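Local coordinates for protein aldolase (Klebsiella pneumoniae, PDB 6VOQ) that belongs to the class II aldolase and adducin N-terminal domain family, a zinc-binding alpha/beta fold that here assembles as four chains, at residues E9-I14 with L31-P36; K90-L95 with V164-S169; P120-R125 with E178-T183. All coordinates share one frame; numbering follows the deposited sequence.

How the contacts relate
Contacts 1 and 2 share the central sheet: strand 30-34 of contact 1 pairs with strand 91-94 of contact 2, joined by backbone hydrogen bonds between Ser32 and Ile92 and between Leu34 and Lys90. Contact 2 is buried near the centre of the chain and is held by backbone bonds, with zinc ligand His94 at one end. Contact 1, also buried but further out, is helix-on-strand packing of apolar side chains. Contact 3 is partly buried, lies beside a second subunit and mixes apolar atoms with charged side chains. It meets contact 2 where helix 170-190 follows strand 162-167, Val165 packing on Leu180; contacts 1 and 3 do not touch.

Contact 1 of 3, residues E9-I14 with L31-P36; sequences EEMVQI and LSLLLP
Met11 on helix 4-20 packs against the face of strand 30-34 that carries Leu31 and Leu33, a helix-on-sheet contact within the alpha/beta fold of the class II aldolase family. Its terminal methyl does most of the touching: Met11 CE lies 3.5 Å from Leu33 CD2 and 3.9 Å from Leu31 CB, so it bears on both leucines while passing over the backbone at Ser32. With CG anti to the backbone N (chi1 178°) the chain extends to the strand, and a bend at chi3 (-67°) turns the methyl onto Leu33. Leu31 slides past Met11 the opposite way, its CD1 coming 3.7 Å from Met11 O on the helix backbone. Leu33 holds CG in the crowded position between its backbone N and carbonyl carbon, from which CD2 meets the methionine methyl. Helix 9-14 and strand 31-34 run nearly antiparallel (157°), their axes 9.6 Å apart at closest approach. Further out, Leu41, Leu57 and Leu170 also pack on Met11. Ser32 points away from the helix, and its OG is hydrogen-bonded to His79 and Tyr83. One helical turn beyond Met11, Ile14 crosses Leu31 obliquely, with Ile14 CG2 4.1 Å from Leu31 CD1.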
ATOM      1  N   GLU A   9       4.633  15.885 -21.367  1.00 41.22           N
ATOM      2  CA  GLU A   9       3.865  14.659 -21.246  1.00 45.68           C
ATOM      3  C   GLU A   9       4.456  13.710 -20.202  1.00 43.05           C
ATOM      4  O   GLU A   9       3.728  13.228 -19.321  1.00 34.93           O
ATOM      5  CB  GLU A   9       3.808  14.003 -22.629  1.00 62.16           C
ATOM      6  CG  GLU A   9       2.872  12.824 -22.801  1.00 85.21           C
ATOM      7  CD  GLU A   9       1.532  12.967 -22.094  1.00102.10           C
ATOM      8  OE1 GLU A   9       0.958  11.908 -21.767  1.00107.39           O
ATOM      9  OE2 GLU A   9       1.022  14.099 -21.905  1.00108.91           O
ATOM     10  N   GLU A  10       5.764  13.445 -20.293  1.00 35.96           N
ATOM     11  CA  GLU A  10       6.444  12.576 -19.340  1.00 37.86           C
ATOM     12  C   GLU A  10       6.284  13.079 -17.911  1.00 40.32           C
ATOM     13  O   GLU A  10       6.117  12.281 -16.982  1.00 43.77           O
ATOM     14  CB  GLU A  10       7.926  12.477 -19.709  1.00 37.07           C
ATOM     15  CG  GLU A  10       8.750  11.631 -18.766  1.00 45.19           C
ATOM     16  CD  GLU A  10       9.043  10.270 -19.359  1.00 55.58           C
ATOM     17  OE1 GLU A  10      10.209   9.818 -19.287  1.00 55.24           O
ATOM     18  OE2 GLU A  10       8.094   9.661 -19.906  1.00 64.96           O
ATOM     19  N   MET A  11       6.350  14.398 -17.715  1.00 32.84           N
ATOM     20  CA  MET A  11       6.242  14.944 -16.370  1.00 29.44           C
ATOM     21  C   MET A  11       4.864  14.684 -15.780  1.00 26.70           C
ATOM     22  O   MET A  11       4.753  14.279 -14.621  1.00 31.52           O
ATOM     23  CB  MET A  11       6.548  16.438 -16.382  1.00 29.27           C
ATOM     24  CG  MET A  11       6.420  17.099 -15.027  1.00 29.83           C
ATOM     25  SD  MET A  11       7.358  18.629 -14.914  1.00 36.51           S
ATOM     26  CE  MET A  11       9.013  17.969 -15.023  1.00 29.75           C
ATOM     27  N   VAL A  12       3.805  14.916 -16.558  1.00 31.41           N
ATOM     28  CA  VAL A  12       2.451  14.617 -16.094  1.00 32.32           C
ATOM     29  C   VAL A  12       2.301  13.133 -15.770  1.00 34.30           C
ATOM     30  O   VAL A  12       1.774  12.766 -14.714  1.00 34.34           O
ATOM     31  CB  VAL A  12       1.421  15.066 -17.147  1.00 35.07           C
ATOM     32  CG1 VAL A  12       0.000  14.643 -16.737  1.00 36.77           C
ATOM     33  CG2 VAL A  12       1.508  16.568 -17.365  1.00 31.37           C
ATOM     34  N   GLN A  13       2.758  12.260 -16.668  1.00 30.46           N
ATOM     35  CA  GLN A  13       2.602  10.825 -16.454  1.00 38.68           C
ATOM     36  C   GLN A  13       3.377  10.376 -15.227  1.00 40.90           C
ATOM     37  O   GLN A  13       2.858   9.642 -14.380  1.00 47.71           O
ATOM     38  CB  GLN A  13       3.065  10.052 -17.688  1.00 35.25           C
ATOM     39  CG  GLN A  13       2.197  10.265 -18.900  1.00 49.49           C
ATOM     40  CD  GLN A  13       2.677   9.474 -20.106  1.00 71.96           C
ATOM     41  OE1 GLN A  13       3.717   8.817 -20.058  1.00 82.89           O
ATOM     42  NE2 GLN A  13       1.920   9.538 -21.198  1.00 77.37           N
ATOM     43  N   ILE A  14       4.624  10.816 -15.115  1.00 37.65           N
ATOM     44  CA  ILE A  14       5.432  10.415 -13.977  1.00 35.67           C
ATOM     45  C   ILE A  14       4.810  10.912 -12.676  1.00 38.11           C
ATOM     46  O   ILE A  14       4.727  10.167 -11.692  1.00 44.97           O
ATOM     47  CB  ILE A  14       6.884  10.885 -14.185  1.00 32.23           C
ATOM     48  CG1 ILE A  14       7.560   9.893 -15.147  1.00 33.23           C
ATOM     49  CG2 ILE A  14       7.631  10.956 -12.869  1.00 33.04           C
ATOM     50  CD1 ILE A  14       9.004  10.125 -15.406  1.00 31.75           C
ATOM     51  N   LEU A  31       8.628  18.158  -9.479  1.00 31.78           N
ATOM     52  CA  LEU A  31       9.484  17.591 -10.504  1.00 28.42           C
ATOM     53  C   LEU A  31      10.057  18.727 -11.331  1.00 29.91           C
ATOM     54  O   LEU A  31       9.401  19.754 -11.534  1.00 31.18           O
ATOM     55  CB  LEU A  31       8.711  16.597 -11.415  1.00 23.22           C
ATOM     56  CG  LEU A  31       7.768  15.611 -10.702  1.00 28.10           C
ATOM     57  CD1 LEU A  31       6.903  14.829 -11.680  1.00 25.34           C
ATOM     58  CD2 LEU A  31       8.550  14.656  -9.813  1.00 28.60           C
ATOM     59  N   SER A  32      11.293  18.549 -11.792  1.00 26.25           N
ATOM     60  CA  SER A  32      11.861  19.467 -12.772  1.00 32.66           C
ATOM     61  C   SER A  32      12.715  18.695 -13.770  1.00 34.11           C
ATOM     62  O   SER A  32      13.221  17.606 -13.474  1.00 36.17           O
ATOM     63  CB  SER A  32      12.689  20.574 -12.102  1.00 28.71           C
ATOM     64  OG  SER A  32      13.905  20.076 -11.561  1.00 35.78           O
ATOM     65  N   LEU A  33      12.875  19.273 -14.957  1.00 32.17           N
ATOM     66  CA  LEU A  33      13.754  18.701 -15.969  1.00 35.49           C
ATOM     67  C   LEU A  33      14.255  19.807 -16.889  1.00 38.34           C
ATOM     68  O   LEU A  33      13.554  20.790 -17.149  1.00 27.40           O
ATOM     69  CB  LEU A  33      13.049  17.600 -16.779  1.00 34.26           C
ATOM     70  CG  LEU A  33      11.769  17.933 -17.562  1.00 35.08           C
ATOM     71  CD1 LEU A  33      12.077  18.520 -18.926  1.00 27.46           C
ATOM     72  CD2 LEU A  33      10.907  16.688 -17.731  1.00 35.97           C
ATOM     73  N   LEU A  34      15.475  19.631 -17.384  1.00 32.75           N
ATOM     74  CA  LEU A  34      16.072  20.590 -18.304  1.00 32.33           C
ATOM     75  C   LEU A  34      15.451  20.463 -19.688  1.00 38.09           C
ATOM     76  O   LEU A  34      15.365  19.364 -20.242  1.00 41.36           O
ATOM     77  CB  LEU A  34      17.580  20.374 -18.398  1.00 40.58           C
ATOM     78  CG  LEU A  34      18.412  21.200 -17.420  1.00 50.88           C
ATOM     79  CD1 LEU A  34      19.891  20.864 -17.557  1.00 55.50           C
ATOM     80  CD2 LEU A  34      18.160  22.687 -17.644  1.00 49.95           C
ATOM     81  N   LEU A  35      15.039  21.586 -20.245  1.00 41.45           N
ATOM     82  CA  LEU A  35      14.530  21.627 -21.601  1.00 39.95           C
ATOM     83  C   LEU A  35      15.685  21.732 -22.588  1.00 43.03           C
ATOM     84  O   LEU A  35      16.820  22.032 -22.201  1.00 46.12           O
ATOM     85  CB  LEU A  35      13.570  22.804 -21.760  1.00 33.36           C
ATOM     86  CG  LEU A  35      12.261  22.659 -20.971  1.00 38.21           C
ATOM     87  CD1 LEU A  35      11.480  23.967 -20.947  1.00 35.65           C
ATOM     88  CD2 LEU A  35      11.403  21.525 -21.528  1.00 31.09           C
ATOM     89  N   PRO A  36      15.430  21.455 -23.870  1.00 43.84           N
ATOM     90  CA  PRO A  36      16.499  21.596 -24.873  1.00 46.14           C
ATOM     91  C   PRO A  36      17.163  22.962 -24.895  1.00 48.92           C
ATOM     92  O   PRO A  36      18.368  23.042 -25.160  1.00 55.17           O
ATOM     93  CB  PRO A  36      15.769  21.301 -26.189  1.00 44.80           C
ATOM     94  CG  PRO A  36      14.701  20.335 -25.795  1.00 45.81           C
ATOM     95  CD  PRO A  36      14.253  20.752 -24.412  1.00 44.24           C
TER

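Contact 2 of 3, residues K90-L95 with V164-S169; sequences KAIVHL and VVTGSS. With ZN (zinc ion), chain B.
An antiparallel strand pair in the middle of the sheet, 91-94 with 162-167, carries the zinc ligand His94 at its end. Val93 and Val165 form a hydrogen-bonded pair: Val93 N reaches Val165 O at 2.8 Å, nearly straight (170°), and Val165 N returns to Val93 O at 2.9 Å. Toward the other end, Gly167 O accepts a good bond from Lys90 N at 2.9 Å and a weak one from Ala91 N. Here packing is tight, Ala91 CB lying 3.3 Å from Ser169 C. On the face of Ile92 and His94, the Ile92 and Val164 side chains cross obliquely, Ile92 CG2 lying 3.8 Å from Val164 CG1, while Val164 CG2 stands 3.5 Å from His94 ND1. His94 NE2 binds the zinc ion at 2.2 Å, together with Glu75, His96 and His161. The hydrogen bond from ND1 to Pro163 O and the zinc at NE2 together hold the ring's rotation, and the former probably makes NE2 a better ligand. Ser169 is the N-cap of helix 170-190, its OG hydrogen-bonded to Glu172 N. Strand 30-34 flanks 91-94, and 155-158 flanks 162-167; helix 170-190 packs on Val93 and Val165, and helix 76-83 on Ile92, Val164 and Thr166.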
ATOM      1  N   LYS A  90      19.975  16.360 -15.424  1.00 29.50           N
ATOM      2  CA  LYS A  90      18.989  16.783 -16.403  1.00 29.95           C
ATOM      3  C   LYS A  90      17.568  16.776 -15.864  1.00 33.05           C
ATOM      4  O   LYS A  90      16.655  17.234 -16.564  1.00 42.62           O
ATOM      5  CB  LYS A  90      19.057  15.886 -17.649  1.00 36.08           C
ATOM      6  CG  LYS A  90      20.446  15.740 -18.246  1.00 38.78           C
ATOM      7  CD  LYS A  90      20.986  17.077 -18.731  1.00 46.69           C
ATOM      8  CE  LYS A  90      22.348  16.913 -19.397  1.00 55.58           C
ATOM      9  NZ  LYS A  90      22.888  18.192 -19.957  1.00 64.75           N
ATOM     10  N   ALA A  91      17.359  16.270 -14.652  1.00 27.71           N
ATOM     11  CA  ALA A  91      16.037  16.136 -14.069  1.00 29.26           C
ATOM     12  C   ALA A  91      16.201  15.873 -12.587  1.00 32.25           C
ATOM     13  O   ALA A  91      17.152  15.211 -12.159  1.00 34.05           O
ATOM     14  CB  ALA A  91      15.222  15.013 -14.720  1.00 27.09           C
ATOM     15  N   ILE A  92      15.257  16.406 -11.815  1.00 25.18           N
ATOM     16  CA  ILE A  92      15.265  16.315 -10.366  1.00 24.29           C
ATOM     17  C   ILE A  92      13.882  15.891  -9.912  1.00 26.52           C
ATOM     18  O   ILE A  92      12.874  16.451 -10.361  1.00 29.48           O
ATOM     19  CB  ILE A  92      15.656  17.645  -9.697  1.00 28.59           C
ATOM     20  CG1 ILE A  92      17.119  17.972  -9.946  1.00 24.87           C
ATOM     21  CG2 ILE A  92      15.402  17.582  -8.200  1.00 25.85           C
ATOM     22  CD1 ILE A  92      17.550  19.235  -9.216  1.00 27.07           C
ATOM     23  N   VAL A  93      13.838  14.903  -9.026  1.00 29.05           N
ATOM     24  CA  VAL A  93      12.614  14.454  -8.386  1.00 23.34           C
ATOM     25  C   VAL A  93      12.743  14.794  -6.912  1.00 23.60           C
ATOM     26  O   VAL A  93      13.698  14.373  -6.251  1.00 29.86           O
ATOM     27  CB  VAL A  93      12.385  12.950  -8.601  1.00 26.17           C
ATOM     28  CG1 VAL A  93      11.351  12.393  -7.611  1.00 23.86           C
ATOM     29  CG2 VAL A  93      11.951  12.701 -10.027  1.00 31.05           C
ATOM     30  N   HIS A  94      11.821  15.597  -6.409  1.00 26.02           N
ATOM     31  CA  HIS A  94      11.752  15.881  -4.987  1.00 23.56           C
ATOM     32  C   HIS A  94      10.427  15.362  -4.455  1.00 30.90           C
ATOM     33  O   HIS A  94       9.363  15.734  -4.958  1.00 37.15           O
ATOM     34  CB  HIS A  94      11.885  17.366  -4.695  1.00 24.41           C
ATOM     35  CG  HIS A  94      11.587  17.704  -3.270  1.00 34.74           C
ATOM     36  ND1 HIS A  94      12.275  17.139  -2.215  1.00 35.59           N
ATOM     37  CD2 HIS A  94      10.656  18.516  -2.720  1.00 33.38           C
ATOM     38  CE1 HIS A  94      11.794  17.608  -1.079  1.00 30.54           C
ATOM     39  NE2 HIS A  94      10.810  18.445  -1.357  1.00 39.68           N
ATOM     40  N   LEU A  95      10.496  14.503  -3.451  1.00 29.68           N
ATOM     41  CA  LEU A  95       9.312  13.928  -2.836  1.00 30.88           C
ATOM     42  C   LEU A  95       9.472  13.957  -1.328  1.00 36.48           C
ATOM     43  O   LEU A  95      10.579  14.078  -0.805  1.00 39.37           O
ATOM     44  CB  LEU A  95       9.088  12.481  -3.279  1.00 25.95           C
ATOM     45  CG  LEU A  95       8.832  12.217  -4.745  1.00 29.22           C
ATOM     46  CD1 LEU A  95       8.943  10.732  -4.945  1.00 32.07           C
ATOM     47  CD2 LEU A  95       7.455  12.724  -5.129  1.00 25.75           C
ATOM     48  N   VAL A 164      15.933  14.629  -2.396  1.00 24.34           N
ATOM     49  CA  VAL A 164      16.081  15.371  -3.639  1.00 25.77           C
ATOM     50  C   VAL A 164      16.997  14.519  -4.507  1.00 32.72           C
ATOM     51  O   VAL A 164      18.155  14.287  -4.139  1.00 31.08           O
ATOM     52  CB  VAL A 164      16.677  16.769  -3.416  1.00 22.24           C
ATOM     53  CG1 VAL A 164      16.971  17.443  -4.761  1.00 20.82           C
ATOM     54  CG2 VAL A 164      15.741  17.618  -2.573  1.00 20.84           C
ATOM     55  N   VAL A 165      16.486  14.035  -5.641  1.00 29.26           N
ATOM     56  CA  VAL A 165      17.153  12.992  -6.419  1.00 25.08           C
ATOM     57  C   VAL A 165      17.335  13.455  -7.858  1.00 28.96           C
ATOM     58  O   VAL A 165      16.360  13.848  -8.517  1.00 25.83           O
ATOM     59  CB  VAL A 165      16.358  11.678  -6.358  1.00 22.89           C
ATOM     60  CG1 VAL A 165      17.138  10.553  -6.987  1.00 25.67           C
ATOM     61  CG2 VAL A 165      16.005  11.356  -4.899  1.00 22.83           C
ATOM     62  N   THR A 166      18.574  13.388  -8.354  1.00 22.22           N
ATOM     63  CA  THR A 166      18.871  13.792  -9.726  1.00 29.63           C
ATOM     64  C   THR A 166      18.912  12.583 -10.652  1.00 29.27           C
ATOM     65  O   THR A 166      18.912  11.427 -10.225  1.00 25.83           O
ATOM     66  CB  THR A 166      20.203  14.544  -9.839  1.00 29.18           C
ATOM     67  OG1 THR A 166      21.280  13.603  -9.793  1.00 28.58           O
ATOM     68  CG2 THR A 166      20.360  15.582  -8.728  1.00 25.77           C
ATOM     69  N   GLY A 167      18.945  12.876 -11.944  1.00 31.07           N
ATOM     70  CA  GLY A 167      19.054  11.840 -12.947  1.00 25.33           C
ATOM     71  C   GLY A 167      19.357  12.442 -14.298  1.00 32.97           C
ATOM     72  O   GLY A 167      19.273  13.661 -14.492  1.00 33.45           O
ATOM     73  N   SER A 168      19.718  11.562 -15.237  1.00 34.82           N
ATOM     74  CA  SER A 168      20.000  11.969 -16.610  1.00 37.46           C
ATOM     75  C   SER A 168      18.733  12.179 -17.422  1.00 36.02           C
ATOM     76  O   SER A 168      18.816  12.656 -18.558  1.00 40.60           O
ATOM     77  CB  SER A 168      20.883  10.925 -17.298  1.00 37.64           C
ATOM     78  OG  SER A 168      20.293   9.635 -17.236  1.00 42.89           O
ATOM     79  N   SER A 169      17.582  11.808 -16.870  1.00 34.93           N
ATOM     80  CA  SER A 169      16.274  12.105 -17.429  1.00 33.27           C
ATOM     81  C   SER A 169      15.281  12.084 -16.277  1.00 37.61           C
ATOM     82  O   SER A 169      15.628  11.725 -15.149  1.00 44.64           O
ATOM     83  CB  SER A 169      15.901  11.103 -18.525  1.00 32.78           C
ATOM     84  OG  SER A 169      15.589   9.839 -17.971  1.00 38.82           O
TER
HETATM   85 ZN    ZN B 301       9.578  19.471   0.112  1.00 44.91          ZN

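Contact 3 of 3, residues P120-R125 with E178-T183; sequences PYVVMR and EELEET
The short helix 121-125 runs nearly antiparallel to the middle of helix 170-190, the two segments at 150° with their axes 9.9 Å apart. Val122 is the apolar wedge between them. Its two methyls part ways: CG1, anti to the backbone N, meets Leu180 CD2 at 3.9 Å with the side chains at about a right angle, while Val122 CG2 stands 3.2 Å from Thr183 OG1. That hydroxyl is occupied within its own helix, Thr183 OG1 donating to Glu179 O at 3.1 Å from above the carbonyl plane. Glu179 O also accepts from Thr183 N, so two bonds grip it, and the Thr183 hydroxyl is held turned back to its own helix, beside Val122 CG2.

Glu179 is the other main side chain of the contact. Its CG starts anti to the backbone N, and a bend at chi2 (65°) turns the carboxylate toward the base of the Tyr121 side chain, where Glu179 OE2 lies 3.4 Å from Tyr121 CB. The carboxylate plane is inclined 56° to the ring, one face of which Pro120 CG covers. Arg125 comes from the other end of its helix: bent at chi3, it brings NH1 within 3.7 Å of Glu179 CB and close to Asn176 OD1. Arg125 NH1 is 4.8 Å from Glu179 OE1, not in contact, so any attraction would act at a distance and probably help keep the carboxylate ionised.

A second subunit adjoins this contact. Its His96 stacks on the Tyr121 ring, and its His98 is hydrogen-bonded to Glu182. The Tyr121 side chain also lies about 4 Å from a bound zinc ion (nearest atoms). This antiparallel helix pair thus lies at a subunit interface and places a tyrosine close to a zinc site, probably that of the neighbouring subunit.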
ATOM      1  N   PRO A 120      23.104  -3.695  -3.639  1.00 39.61           N
ATOM      2  CA  PRO A 120      24.071  -3.039  -4.526  1.00 44.17           C
ATOM      3  C   PRO A 120      23.523  -1.863  -5.321  1.00 42.36           C
ATOM      4  O   PRO A 120      24.317  -1.061  -5.828  1.00 43.34           O
ATOM      5  CB  PRO A 120      24.491  -4.173  -5.473  1.00 44.14           C
ATOM      6  CG  PRO A 120      23.292  -5.025  -5.545  1.00 39.49           C
ATOM      7  CD  PRO A 120      22.659  -4.993  -4.177  1.00 43.14           C
ATOM      8  N   TYR A 121      22.206  -1.715  -5.427  1.00 40.44           N
ATOM      9  CA  TYR A 121      21.645  -0.896  -6.497  1.00 39.61           C
ATOM     10  C   TYR A 121      21.752   0.599  -6.222  1.00 37.22           C
ATOM     11  O   TYR A 121      21.990   1.372  -7.155  1.00 39.16           O
ATOM     12  CB  TYR A 121      20.203  -1.339  -6.746  1.00 48.72           C
ATOM     13  CG  TYR A 121      20.170  -2.825  -7.002  1.00 55.45           C
ATOM     14  CD1 TYR A 121      20.693  -3.346  -8.185  1.00 53.78           C
ATOM     15  CD2 TYR A 121      19.687  -3.715  -6.043  1.00 52.85           C
ATOM     16  CE1 TYR A 121      20.708  -4.700  -8.425  1.00 59.13           C
ATOM     17  CE2 TYR A 121      19.696  -5.084  -6.279  1.00 55.29           C
ATOM     18  CZ  TYR A 121      20.210  -5.568  -7.475  1.00 63.06           C
ATOM     19  OH  TYR A 121      20.232  -6.918  -7.739  1.00 72.57           O
ATOM     20  N   VAL A 122      21.622   1.028  -4.966  1.00 35.30           N
ATOM     21  CA  VAL A 122      21.822   2.441  -4.668  1.00 34.79           C
ATOM     22  C   VAL A 122      23.272   2.839  -4.924  1.00 34.92           C
ATOM     23  O   VAL A 122      23.552   3.952  -5.382  1.00 45.92           O
ATOM     24  CB  VAL A 122      21.380   2.751  -3.225  1.00 34.40           C
ATOM     25  CG1 VAL A 122      21.882   4.120  -2.780  1.00 25.57           C
ATOM     26  CG2 VAL A 122      19.876   2.705  -3.135  1.00 33.43           C
ATOM     27  N   VAL A 123      24.215   1.937  -4.648  1.00 35.50           N
ATOM     28  CA  VAL A 123      25.624   2.238  -4.885  1.00 34.75           C
ATOM     29  C   VAL A 123      25.894   2.381  -6.373  1.00 42.68           C
ATOM     30  O   VAL A 123      26.630   3.277  -6.803  1.00 43.34           O
ATOM     31  CB  VAL A 123      26.514   1.146  -4.269  1.00 38.22           C
ATOM     32  CG1 VAL A 123      27.971   1.592  -4.232  1.00 40.59           C
ATOM     33  CG2 VAL A 123      26.006   0.764  -2.887  1.00 37.53           C
ATOM     34  N   MET A 124      25.311   1.496  -7.182  1.00 39.73           N
ATOM     35  CA  MET A 124      25.603   1.506  -8.607  1.00 39.80           C
ATOM     36  C   MET A 124      25.036   2.744  -9.267  1.00 47.08           C
ATOM     37  O   MET A 124      25.713   3.393 -10.073  1.00 57.10           O
ATOM     38  CB  MET A 124      25.042   0.251  -9.276  1.00 39.77           C
ATOM     39  CG  MET A 124      25.638  -1.039  -8.749  1.00 49.78           C
ATOM     40  SD  MET A 124      24.822  -2.495  -9.407  1.00 56.99           S
ATOM     41  CE  MET A 124      25.207  -2.312 -11.141  1.00 62.67           C
ATOM     42  N   ARG A 125      23.797   3.093  -8.931  1.00 39.51           N
ATOM     43  CA  ARG A 125      23.078   4.101  -9.686  1.00 38.21           C
ATOM     44  C   ARG A 125      23.091   5.468  -9.031  1.00 40.97           C
ATOM     45  O   ARG A 125      22.931   6.469  -9.735  1.00 40.33           O
ATOM     46  CB  ARG A 125      21.631   3.650  -9.914  1.00 49.70           C
ATOM     47  CG  ARG A 125      21.545   2.226 -10.443  1.00 65.14           C
ATOM     48  CD  ARG A 125      20.141   1.654 -10.336  1.00 76.56           C
ATOM     49  NE  ARG A 125      19.258   2.218 -11.349  1.00 85.41           N
ATOM     50  CZ  ARG A 125      18.284   3.078 -11.084  1.00 82.07           C
ATOM     51  NH1 ARG A 125      18.075   3.472  -9.836  1.00 73.56           N
ATOM     52  NH2 ARG A 125      17.527   3.546 -12.068  1.00 85.98           N
ATOM     53  N   GLU A 178      12.857   5.887  -6.688  1.00 28.83           N
ATOM     54  CA  GLU A 178      12.160   4.690  -6.246  1.00 30.97           C
ATOM     55  C   GLU A 178      13.133   3.693  -5.640  1.00 23.17           C
ATOM     56  O   GLU A 178      12.808   3.033  -4.650  1.00 30.68           O
ATOM     57  CB  GLU A 178      11.392   4.068  -7.404  1.00 32.59           C
ATOM     58  CG  GLU A 178      10.139   4.819  -7.742  1.00 30.66           C
ATOM     59  CD  GLU A 178       9.577   4.416  -9.072  1.00 45.09           C
ATOM     60  OE1 GLU A 178      10.352   4.349 -10.038  1.00 54.85           O
ATOM     61  OE2 GLU A 178       8.364   4.165  -9.153  1.00 59.43           O
ATOM     62  N   GLU A 179      14.329   3.576  -6.218  1.00 23.74           N
ATOM     63  CA  GLU A 179      15.341   2.704  -5.638  1.00 28.16           C
ATOM     64  C   GLU A 179      15.768   3.201  -4.261  1.00 32.57           C
ATOM     65  O   GLU A 179      15.911   2.408  -3.326  1.00 29.31           O
ATOM     66  CB  GLU A 179      16.537   2.597  -6.580  1.00 26.86           C
ATOM     67  CG  GLU A 179      17.544   1.537  -6.174  1.00 46.72           C
ATOM     68  CD  GLU A 179      16.966   0.134  -6.239  1.00 62.19           C
ATOM     69  OE1 GLU A 179      16.252  -0.173  -7.222  1.00 66.04           O
ATOM     70  OE2 GLU A 179      17.213  -0.655  -5.297  1.00 63.01           O
ATOM     71  N   LEU A 180      15.952   4.514  -4.112  1.00 31.04           N
ATOM     72  CA  LEU A 180      16.333   5.064  -2.817  1.00 30.37           C
ATOM     73  C   LEU A 180      15.242   4.838  -1.783  1.00 29.38           C
ATOM     74  O   LEU A 180      15.527   4.442  -0.648  1.00 32.62           O
ATOM     75  CB  LEU A 180      16.626   6.553  -2.944  1.00 24.57           C
ATOM     76  CG  LEU A 180      18.039   6.921  -3.325  1.00 30.13           C
ATOM     77  CD1 LEU A 180      18.044   8.378  -3.761  1.00 29.26           C
ATOM     78  CD2 LEU A 180      18.981   6.662  -2.146  1.00 26.79           C
ATOM     79  N   GLU A 181      13.985   5.108  -2.152  1.00 22.28           N
ATOM     80  CA  GLU A 181      12.896   4.957  -1.195  1.00 23.28           C
ATOM     81  C   GLU A 181      12.768   3.510  -0.750  1.00 29.53           C
ATOM     82  O   GLU A 181      12.595   3.229   0.441  1.00 29.75           O
ATOM     83  CB  GLU A 181      11.593   5.467  -1.809  1.00 20.19           C
ATOM     84  CG  GLU A 181      10.340   5.109  -1.025  1.00 25.34           C
ATOM     85  CD  GLU A 181      10.193   5.868   0.294  1.00 26.51           C
ATOM     86  OE1 GLU A 181      10.971   6.809   0.573  1.00 26.11           O
ATOM     87  OE2 GLU A 181       9.276   5.518   1.057  1.00 33.20           O
ATOM     88  N   GLU A 182      12.890   2.579  -1.696  1.00 20.94           N
ATOM     89  CA  GLU A 182      12.861   1.158  -1.381  1.00 29.70           C
ATOM     90  C   GLU A 182      14.000   0.772  -0.444  1.00 29.95           C
ATOM     91  O   GLU A 182      13.826  -0.067   0.447  1.00 37.52           O
ATOM     92  CB  GLU A 182      12.930   0.358  -2.677  1.00 36.16           C
ATOM     93  CG  GLU A 182      12.973  -1.120  -2.487  1.00 42.15           C
ATOM     94  CD  GLU A 182      11.710  -1.655  -1.848  1.00 42.45           C
ATOM     95  OE1 GLU A 182      11.801  -2.715  -1.200  1.00 49.37           O
ATOM     96  OE2 GLU A 182      10.640  -1.018  -1.988  1.00 46.06           O
ATOM     97  N   THR A 183      15.172   1.375  -0.625  1.00 26.01           N
ATOM     98  CA  THR A 183      16.288   1.094   0.269  1.00 25.05           C
ATOM     99  C   THR A 183      16.050   1.683   1.657  1.00 25.73           C
ATOM    100  O   THR A 183      16.319   1.028   2.668  1.00 25.78           O
ATOM    101  CB  THR A 183      17.589   1.615  -0.339  1.00 31.07           C
ATOM    102  OG1 THR A 183      17.892   0.850  -1.512  1.00 40.59           O
ATOM    103  CG2 THR A 183      18.736   1.467   0.647  1.00 32.61           C
TER